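PDB 2IEE: probable ABC transporter extracellular-binding protein YckB, which probably serves as the extracellular solute-binding component of an ABC transport system, as a membrane-anchored lipoprotein. Local coordinates for residues Gly21-Ala26 with Leu63-Lys68. Residues are numbered along the deposited sequence; the frame is centred on the assembly and turned at random.
Sequences GKIVVA and LKVEFK
Gly-21 O accepts Lys-64 N at 2.9 Å just ahead of the strands, and strands 22-26 and 64-68 then run parallel, the axes of these segments 26° apart. Five backbone hydrogen bonds join the segments: Ile-23 and Val-25 donate to Lys-64 O and Glu-66 O, Val-25 O takes the N-H of Lys-68, and Ile-23 O receives Glu-66 N in the straightest bond, 173° at the hydrogen. Lys-22 thus pairs with Lys-64, and Ala-26 with Lys-68.

On the face bearing Lys-22, Val-24 and Ala-26, charge dominates. The Lys-22 chain bends at chi3 (70°) and lies alongside the extended Lys-64 chain, Lys-22 CE being 3.5 Å from Lys-64 CD. Lys-22 NZ and Lys-64 NZ end 3.8 Å apart, a repulsion that Glu-66 would partly offset. Glu-66 OE1 forms a long salt bridge of 3.7 Å with Lys-22 NZ. Its OE2 meets Lys-68 NZ at 3.0 Å. The carboxylate thus lies between two lysines of different strands, closer to the one on its own strand. An alanine in place of Lys-22 would probably leave Glu-66 OE1 without its cross-strand cation and take away the methylenes that lie alongside the Lys-64 chain. Farther along, Val-24 CG1 touches Lys-68 CG at 3.6 Å.

The other face is apolar. Ile-23 CG2 meets Val-65 CG2 at 3.9 Å, and Val-25 CG2 packs on Val-65 CG1, which itself rests over one face of the Phe-67 ring, offset toward the rim. Val-25 and Phe-67 lie side by side, Val-25 CB 4.0 Å from Phe-67 CD1. Helix 49-60 packs here, with Ala-58 against Ile-23 and Val-65.

Asp-85 and Ala-86 bond the far edge of 22-26, making it the central strand of a 2-1-3 parallel sheet. Strands 22-26 and 64-68 are joined through the 36-38/45-47 hairpin and helix 49-60, a beta-alpha-beta crossover as in the lobes of the periplasmic-binding-protein fold.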
loop_
_atom_site.group_PDB
_atom_site.type_symbol
_atom_site.label_atom_id
_atom_site.label_comp_id
_atom_site.label_asym_id
_atom_site.label_seq_id
_atom_site.Cartn_x
_atom_site.Cartn_y
_atom_site.Cartn_z
ATOM N N GLY A 21 -9.393 22.321 15.286
ATOM C CA GLY A 21 -8.987 22.671 13.936
ATOM C C GLY A 21 -7.865 21.780 13.428
ATOM O O GLY A 21 -7.262 22.060 12.394
ATOM N N LYS A 22 -7.580 20.706 14.159
ATOM C CA LYS A 22 -6.528 19.779 13.765
ATOM C C LYS A 22 -6.902 18.331 14.041
ATOM O O LYS A 22 -7.526 18.021 15.055
ATOM C CB LYS A 22 -5.218 20.107 14.495
ATOM C CG LYS A 22 -4.611 21.450 14.111
ATOM C CD LYS A 22 -3.341 21.768 14.904
ATOM C CE LYS A 22 -2.174 20.870 14.510
ATOM N NZ LYS A 22 -0.894 21.317 15.132
ATOM N N ILE A 23 -6.526 17.449 13.124
ATOM C CA ILE A 23 -6.791 16.024 13.273
ATOM C C ILE A 23 -5.445 15.330 13.420
ATOM O O ILE A 23 -4.529 15.573 12.635
ATOM C CB ILE A 23 -7.534 15.455 12.046
ATOM C CG1 ILE A 23 -7.773 13.957 12.231
ATOM C CG2 ILE A 23 -6.725 15.704 10.779
ATOM C CD1 ILE A 23 -8.656 13.350 11.161
ATOM N N VAL A 24 -5.324 14.485 14.439
ATOM C CA VAL A 24 -4.088 13.761 14.696
ATOM C C VAL A 24 -4.142 12.430 13.959
ATOM O O VAL A 24 -5.069 11.641 14.159
ATOM C CB VAL A 24 -3.908 13.505 16.207
ATOM C CG1 VAL A 24 -2.554 12.889 16.476
ATOM C CG2 VAL A 24 -4.051 14.810 16.970
ATOM N N VAL A 25 -3.157 12.176 13.106
ATOM C CA VAL A 25 -3.152 10.943 12.329
ATOM C C VAL A 25 -1.839 10.183 12.422
ATOM O O VAL A 25 -0.759 10.743 12.222
ATOM C CB VAL A 25 -3.447 11.229 10.833
ATOM C CG1 VAL A 25 -3.634 9.917 10.074
ATOM C CG2 VAL A 25 -4.683 12.103 10.701
ATOM N N ALA A 26 -1.941 8.895 12.721
ATOM C CA ALA A 26 -0.762 8.053 12.828
ATOM C C ALA A 26 -0.426 7.465 11.467
ATOM O O ALA A 26 -1.314 7.121 10.683
ATOM C CB ALA A 26 -1.001 6.928 13.835
ATOM N N LEU A 63 -9.396 21.644 8.230
ATOM C CA LEU A 63 -8.524 21.148 9.287
ATOM C C LEU A 63 -7.064 21.018 8.881
ATOM O O LEU A 63 -6.733 20.852 7.708
ATOM C CB LEU A 63 -8.997 19.776 9.771
ATOM C CG LEU A 63 -10.449 19.574 10.204
ATOM C CD1 LEU A 63 -10.678 18.088 10.456
ATOM C CD2 LEU A 63 -10.754 20.397 11.448
ATOM N N LYS A 64 -6.201 21.081 9.885
ATOM C CA LYS A 64 -4.766 20.929 9.710
ATOM C C LYS A 64 -4.519 19.500 10.169
ATOM O O LYS A 64 -5.302 18.956 10.955
ATOM C CB LYS A 64 -4.028 21.916 10.617
ATOM C CG LYS A 64 -2.518 21.772 10.660
ATOM C CD LYS A 64 -1.918 22.837 11.580
ATOM C CE LYS A 64 -0.402 22.726 11.680
ATOM N NZ LYS A 64 0.174 23.815 12.530
ATOM N N VAL A 65 -3.452 18.883 9.684
ATOM C CA VAL A 65 -3.169 17.519 10.079
ATOM C C VAL A 65 -1.909 17.415 10.914
ATOM O O VAL A 65 -0.893 18.030 10.605
ATOM C CB VAL A 65 -3.009 16.600 8.858
ATOM C CG1 VAL A 65 -2.852 15.156 9.316
ATOM C CG2 VAL A 65 -4.200 16.750 7.938
ATOM N N GLU A 66 -1.988 16.636 11.981
ATOM C CA GLU A 66 -0.842 16.421 12.841
ATOM C C GLU A 66 -0.479 14.948 12.684
ATOM O O GLU A 66 -1.119 14.075 13.267
ATOM C CB GLU A 66 -1.195 16.725 14.295
ATOM C CG GLU A 66 0.012 16.968 15.177
ATOM C CD GLU A 66 -0.375 17.218 16.618
ATOM O OE1 GLU A 66 -1.315 18.013 16.848
ATOM O OE2 GLU A 66 0.263 16.629 17.521
ATOM N N PHE A 67 0.540 14.678 11.879
ATOM C CA PHE A 67 0.975 13.314 11.644
ATOM C C PHE A 67 1.913 12.807 12.731
ATOM O O PHE A 67 2.972 13.381 12.973
ATOM C CB PHE A 67 1.663 13.211 10.283
ATOM C CG PHE A 67 0.711 13.219 9.120
ATOM C CD1 PHE A 67 -0.125 12.132 8.879
ATOM C CD2 PHE A 67 0.646 14.315 8.264
ATOM C CE1 PHE A 67 -1.014 12.135 7.804
ATOM C CE2 PHE A 67 -0.242 14.332 7.181
ATOM C CZ PHE A 67 -1.071 13.240 6.954
ATOM N N LYS A 68 1.505 11.728 13.389
ATOM C CA LYS A 68 2.309 11.117 14.432
ATOM C C LYS A 68 2.927 9.861 13.840
ATOM O O LYS A 68 2.224 8.902 13.521
ATOM C CB LYS A 68 1.442 10.751 15.640
ATOM C CG LYS A 68 0.914 11.945 16.423
ATOM C CD LYS A 68 2.049 12.793 16.982
ATOM C CE LYS A 68 1.512 13.957 17.803
ATOM N NZ LYS A 68 2.600 14.861 18.274
#